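Local coordinates for hypothetical glycoside hydrolase (Bacteroides vulgatus, PDB 3S30), which is probably a glycoside hydrolase or related carbohydrate-active protein, with a galactose-binding-like beta domain that holds a sodium ion, at residues N270-I282 against F294-I307. Numbering follows the deposited sequence.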
loop_
_atom_site.group_PDB
_atom_site.type_symbol
_atom_site.label_atom_id
_atom_site.label_comp_id
_atom_site.label_asym_id
_atom_site.label_seq_id
_atom_site.Cartn_x
_atom_site.Cartn_y
_atom_site.Cartn_z
ATOM N N ASN A 270 -1.202 0.013 -16.489
ATOM C CA ASN A 270 0.191 0.358 -16.770
ATOM C C ASN A 270 0.652 1.646 -16.046
ATOM O O ASN A 270 1.586 2.305 -16.485
ATOM C CB ASN A 270 0.386 0.468 -18.300
ATOM C CG ASN A 270 1.858 0.444 -18.724
ATOM O OD1 ASN A 270 2.586 -0.504 -18.437
ATOM N ND2 ASN A 270 2.290 1.493 -19.412
ATOM N N TYR A 271 -0.003 1.997 -14.939
ATOM C CA TYR A 271 0.273 3.256 -14.210
ATOM C C TYR A 271 -0.006 4.526 -15.055
ATOM O O TYR A 271 0.634 5.563 -14.861
ATOM C CB TYR A 271 1.704 3.228 -13.605
ATOM C CG TYR A 271 1.928 1.964 -12.789
ATOM C CD1 TYR A 271 1.585 1.915 -11.445
ATOM C CD2 TYR A 271 2.410 0.799 -13.385
ATOM C CE1 TYR A 271 1.744 0.750 -10.702
ATOM C CE2 TYR A 271 2.563 -0.375 -12.657
ATOM C CZ TYR A 271 2.226 -0.392 -11.311
ATOM O OH TYR A 271 2.376 -1.549 -10.580
ATOM N N GLU A 272 -0.978 4.420 -15.977
ATOM C CA GLU A 272 -1.393 5.531 -16.858
ATOM C C GLU A 272 -2.631 6.254 -16.326
ATOM O O GLU A 272 -3.606 5.622 -15.902
ATOM C CB GLU A 272 -1.718 5.050 -18.281
ATOM C CG GLU A 272 -0.564 4.418 -19.043
ATOM C CD GLU A 272 0.567 5.383 -19.363
ATOM O OE1 GLU A 272 0.370 6.610 -19.251
ATOM O OE2 GLU A 272 1.663 4.901 -19.720
ATOM N N HIS A 273 -2.579 7.582 -16.377
ATOM C CA HIS A 273 -3.700 8.444 -15.997
ATOM C C HIS A 273 -3.363 9.840 -16.489
ATOM O O HIS A 273 -2.197 10.200 -16.573
ATOM C CB HIS A 273 -3.917 8.453 -14.474
ATOM C CG HIS A 273 -5.294 8.874 -14.065
ATOM N ND1 HIS A 273 -5.677 10.197 -13.990
ATOM C CD2 HIS A 273 -6.384 8.148 -13.730
ATOM C CE1 HIS A 273 -6.945 10.267 -13.624
ATOM N NE2 HIS A 273 -7.398 9.037 -13.461
ATOM N N GLU A 274 -4.372 10.630 -16.818
ATOM C CA GLU A 274 -4.131 11.958 -17.400
ATOM C C GLU A 274 -3.524 12.940 -16.376
ATOM O O GLU A 274 -2.892 13.916 -16.754
ATOM C CB GLU A 274 -5.426 12.503 -18.013
ATOM C CG GLU A 274 -5.228 13.462 -19.196
ATOM C CD GLU A 274 -6.416 13.481 -20.169
ATOM O OE1 GLU A 274 -7.419 12.771 -19.918
ATOM O OE2 GLU A 274 -6.338 14.205 -21.194
ATOM N N ASN A 275 -3.683 12.653 -15.083
ATOM C CA ASN A 275 -3.110 13.493 -14.028
ATOM C C ASN A 275 -1.720 13.059 -13.583
ATOM O O ASN A 275 -1.035 13.811 -12.877
ATOM C CB ASN A 275 -4.051 13.556 -12.825
ATOM C CG ASN A 275 -5.338 14.297 -13.139
ATOM O OD1 ASN A 275 -6.122 13.859 -13.980
ATOM N ND2 ASN A 275 -5.550 15.437 -12.486
HETATM N N MSE A 276 -1.303 11.869 -14.024
HETATM C CA MSE A 276 -0.021 11.285 -13.634
HETATM C C MSE A 276 1.198 12.092 -14.101
HETATM O O MSE A 276 1.273 12.509 -15.254
HETATM C CB MSE A 276 0.079 9.832 -14.138
HETATM C CG MSE A 276 -0.567 8.789 -13.203
HETATM SE SE MSE A 276 0.346 8.603 -11.487
HETATM C CE MSE A 276 2.157 8.348 -12.147
ATOM N N VAL A 277 2.154 12.294 -13.192
ATOM C CA VAL A 277 3.382 13.049 -13.486
ATOM C C VAL A 277 4.628 12.153 -13.390
ATOM O O VAL A 277 5.454 12.135 -14.302
ATOM C CB VAL A 277 3.524 14.272 -12.555
ATOM C CG1 VAL A 277 4.767 15.082 -12.905
ATOM C CG2 VAL A 277 2.274 15.156 -12.633
ATOM N N ALA A 278 4.758 11.404 -12.299
ATOM C CA ALA A 278 5.835 10.418 -12.178
ATOM C C ALA A 278 5.406 9.162 -11.416
ATOM O O ALA A 278 4.511 9.199 -10.576
ATOM C CB ALA A 278 7.079 11.045 -11.521
ATOM N N ALA A 279 6.083 8.057 -11.717
ATOM C CA ALA A 279 5.787 6.760 -11.123
ATOM C C ALA A 279 7.087 5.993 -10.895
ATOM O O ALA A 279 7.991 6.006 -11.749
ATOM C CB ALA A 279 4.847 5.946 -12.042
ATOM N N ALA A 280 7.156 5.320 -9.747
ATOM C CA ALA A 280 8.281 4.460 -9.406
ATOM C C ALA A 280 7.744 3.059 -9.156
ATOM O O ALA A 280 6.926 2.873 -8.261
ATOM C CB ALA A 280 9.006 4.991 -8.177
ATOM N N VAL A 281 8.202 2.084 -9.944
ATOM C CA VAL A 281 7.660 0.728 -9.918
ATOM C C VAL A 281 8.769 -0.305 -9.764
ATOM O O VAL A 281 9.735 -0.308 -10.521
ATOM C CB VAL A 281 6.838 0.426 -11.218
ATOM C CG1 VAL A 281 6.163 -0.960 -11.153
ATOM C CG2 VAL A 281 5.786 1.517 -11.453
ATOM N N ILE A 282 8.628 -1.201 -8.791
ATOM C CA ILE A 282 9.639 -2.250 -8.594
ATOM C C ILE A 282 9.583 -3.276 -9.720
ATOM O O ILE A 282 8.517 -3.595 -10.228
ATOM C CB ILE A 282 9.478 -2.951 -7.235
ATOM C CG1 ILE A 282 10.761 -3.706 -6.858
ATOM C CG2 ILE A 282 8.265 -3.875 -7.246
ATOM C CD1 ILE A 282 10.939 -3.909 -5.367
ATOM N N PHE A 294 15.922 -2.075 -1.988
ATOM C CA PHE A 294 15.363 -1.655 -3.263
ATOM C C PHE A 294 15.570 -0.150 -3.439
ATOM O O PHE A 294 15.707 0.591 -2.464
ATOM C CB PHE A 294 13.882 -2.069 -3.412
ATOM C CG PHE A 294 12.949 -1.538 -2.328
ATOM C CD1 PHE A 294 12.322 -0.307 -2.471
ATOM C CD2 PHE A 294 12.661 -2.300 -1.199
ATOM C CE1 PHE A 294 11.450 0.183 -1.483
ATOM C CE2 PHE A 294 11.789 -1.824 -0.200
ATOM C CZ PHE A 294 11.182 -0.580 -0.349
ATOM N N GLU A 295 15.648 0.280 -4.695
ATOM C CA GLU A 295 15.880 1.681 -5.025
ATOM C C GLU A 295 15.183 1.991 -6.343
ATOM O O GLU A 295 15.754 1.779 -7.408
ATOM C CB GLU A 295 17.386 1.977 -5.113
ATOM C CG GLU A 295 17.725 3.451 -5.408
ATOM C CD GLU A 295 19.229 3.722 -5.528
ATOM O OE1 GLU A 295 20.042 2.936 -4.991
ATOM O OE2 GLU A 295 19.594 4.732 -6.165
ATOM N N LEU A 296 13.950 2.492 -6.259
ATOM C CA LEU A 296 13.118 2.742 -7.447
ATOM C C LEU A 296 13.170 4.219 -7.815
ATOM O O LEU A 296 12.751 5.065 -7.035
ATOM C CB LEU A 296 11.669 2.317 -7.179
ATOM C CG LEU A 296 11.472 0.987 -6.425
ATOM C CD1 LEU A 296 9.990 0.690 -6.228
ATOM C CD2 LEU A 296 12.178 -0.173 -7.152
ATOM N N ASP A 297 13.703 4.534 -8.992
ATOM C CA ASP A 297 13.757 5.925 -9.468
ATOM C C ASP A 297 12.391 6.350 -9.998
ATOM O O ASP A 297 11.737 5.608 -10.731
ATOM C CB ASP A 297 14.794 6.094 -10.590
ATOM C CG ASP A 297 16.243 5.969 -10.101
ATOM O OD1 ASP A 297 16.735 6.882 -9.397
ATOM O OD2 ASP A 297 16.908 4.975 -10.464
ATOM N N PHE A 298 11.962 7.550 -9.631
ATOM C CA PHE A 298 10.767 8.149 -10.242
ATOM C C PHE A 298 11.019 8.484 -11.712
ATOM O O PHE A 298 12.009 9.130 -12.057
ATOM C CB PHE A 298 10.301 9.390 -9.471
ATOM C CG PHE A 298 9.423 9.072 -8.297
ATOM C CD1 PHE A 298 9.974 8.626 -7.094
ATOM C CD2 PHE A 298 8.037 9.195 -8.391
ATOM C CE1 PHE A 298 9.168 8.335 -6.006
ATOM C CE2 PHE A 298 7.217 8.896 -7.304
ATOM C CZ PHE A 298 7.783 8.465 -6.115
ATOM N N ASN A 299 10.109 8.017 -12.561
ATOM C CA ASN A 299 10.136 8.246 -13.996
ATOM C C ASN A 299 9.195 9.398 -14.371
ATOM O O ASN A 299 7.989 9.203 -14.504
ATOM C CB ASN A 299 9.721 6.948 -14.708
ATOM C CG ASN A 299 10.020 6.959 -16.199
ATOM O OD1 ASN A 299 10.230 8.020 -16.798
ATOM N ND2 ASN A 299 10.035 5.764 -16.809
ATOM N N TYR A 300 9.748 10.597 -14.523
ATOM C CA TYR A 300 8.976 11.770 -14.994
ATOM C C TYR A 300 8.915 11.842 -16.512
ATOM O O TYR A 300 7.954 12.367 -17.074
ATOM C CB TYR A 300 9.594 13.073 -14.495
ATOM C CG TYR A 300 9.449 13.309 -13.019
ATOM C CD1 TYR A 300 10.269 12.643 -12.098
ATOM C CD2 TYR A 300 8.502 14.205 -12.533
ATOM C CE1 TYR A 300 10.144 12.867 -10.726
ATOM C CE2 TYR A 300 8.373 14.441 -11.161
ATOM C CZ TYR A 300 9.197 13.765 -10.265
ATOM O OH TYR A 300 9.066 14.004 -8.916
ATOM N N GLU A 301 9.958 11.331 -17.160
ATOM C CA GLU A 301 10.095 11.374 -18.621
ATOM C C GLU A 301 9.008 10.581 -19.361
ATOM O O GLU A 301 8.626 10.949 -20.467
ATOM C CB GLU A 301 11.494 10.879 -19.010
ATOM C CG GLU A 301 11.765 10.787 -20.515
ATOM C CD GLU A 301 11.518 9.402 -21.095
ATOM O OE1 GLU A 301 11.510 8.414 -20.321
ATOM O OE2 GLU A 301 11.352 9.306 -22.332
ATOM N N HIS A 302 8.501 9.511 -18.750
ATOM C CA HIS A 302 7.457 8.693 -19.383
ATOM C C HIS A 302 6.139 9.457 -19.606
ATOM O O HIS A 302 5.419 9.180 -20.573
ATOM C CB HIS A 302 7.201 7.418 -18.564
ATOM C CG HIS A 302 6.034 6.613 -19.046
ATOM N ND1 HIS A 302 6.146 5.643 -20.017
ATOM C CD2 HIS A 302 4.726 6.649 -18.700
ATOM C CE1 HIS A 302 4.957 5.113 -20.245
ATOM N NE2 HIS A 302 4.077 5.710 -19.459
ATOM N N TYR A 303 5.836 10.407 -18.717
ATOM C CA TYR A 303 4.557 11.132 -18.742
ATOM C C TYR A 303 4.620 12.505 -19.423
ATOM O O TYR A 303 3.601 13.009 -19.887
ATOM C CB TYR A 303 4.016 11.265 -17.319
ATOM C CG TYR A 303 3.829 9.920 -16.655
ATOM C CD1 TYR A 303 2.677 9.179 -16.864
ATOM C CD2 TYR A 303 4.829 9.374 -15.853
ATOM C CE1 TYR A 303 2.511 7.936 -16.270
ATOM C CE2 TYR A 303 4.676 8.139 -15.255
ATOM C CZ TYR A 303 3.515 7.425 -15.463
ATOM O OH TYR A 303 3.368 6.194 -14.880
ATOM N N GLY A 304 5.806 13.108 -19.482
ATOM C CA GLY A 304 6.011 14.322 -20.268
ATOM C C GLY A 304 5.223 15.514 -19.765
ATOM O O GLY A 304 4.639 16.258 -20.556
ATOM N N LYS A 305 5.215 15.691 -18.446
ATOM C CA LYS A 305 4.495 16.778 -17.802
ATOM C C LYS A 305 5.461 17.885 -17.431
ATOM O O LYS A 305 6.671 17.680 -17.390
ATOM C CB LYS A 305 3.766 16.281 -16.548
ATOM C CG LYS A 305 2.611 15.329 -16.826
ATOM C CD LYS A 305 1.398 16.063 -17.378
ATOM C CE LYS A 305 0.227 15.122 -17.615
ATOM N NZ LYS A 305 -0.909 15.799 -18.334
ATOM N N THR A 306 4.901 19.064 -17.180
ATOM C CA THR A 306 5.654 20.242 -16.789
ATOM C C THR A 306 5.168 20.606 -15.395
ATOM O O THR A 306 3.984 20.895 -15.219
ATOM C CB THR A 306 5.380 21.426 -17.772
ATOM O OG1 THR A 306 5.630 21.011 -19.123
ATOM C CG2 THR A 306 6.248 22.640 -17.440
ATOM N N ILE A 307 6.055 20.570 -14.402
ATOM C CA ILE A 307 5.656 20.885 -13.026
ATOM C C ILE A 307 5.439 22.388 -12.870
ATOM O O ILE A 307 6.236 23.193 -13.363
ATOM C CB ILE A 307 6.680 20.383 -11.960
ATOM C CG1 ILE A 307 6.526 18.875 -11.700
ATOM C CG2 ILE A 307 6.498 21.115 -10.634
ATOM C CD1 ILE A 307 7.527 18.014 -12.438
#
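Strand 276-281 runs nearly antiparallel (155°) to strand 294-297, their axes approaching to 5.9 Å, and Asn299 N donates to Ala279 O (3.0 Å). Small residues let aromatic rings close in: the methyl of Ala278 sits squarely over the Tyr300 ring, 3.4 Å from its centroid, and Ala280 CB makes a second CH-pi contact over a face of Phe298. Tyr300 OH is held by Pro218 O. Further along, both methyls of Leu296 press against one side of Ile282, CD1 by its N and CD2 by its CA and CG1. In this galactose-binding-like beta fold, strand 276-281 pairs through its other edge with strand 247-254, and a classic bulge sets Val277 and Ala278 both against Phe252. Tyr303, its CG anti to the carbonyl carbon (chi1 -58°), lays its ring along the strand's start, touching Met276 CB and CE; its hydroxyl bonds Tyr271 O at 2.8 Å from above the carbonyl plane. An alanine at Tyr303 is likely to leave that carbonyl without this donor and open a gap beside Met276. His302, which points its CD2 edge over one face of Tyr303, gives a 2.6 Å bond from NE2 in its ring plane to the syn side of Glu272 OE2. Lys305, long enough to pass Met276 O, brings NZ to Glu274 O (3.2 Å).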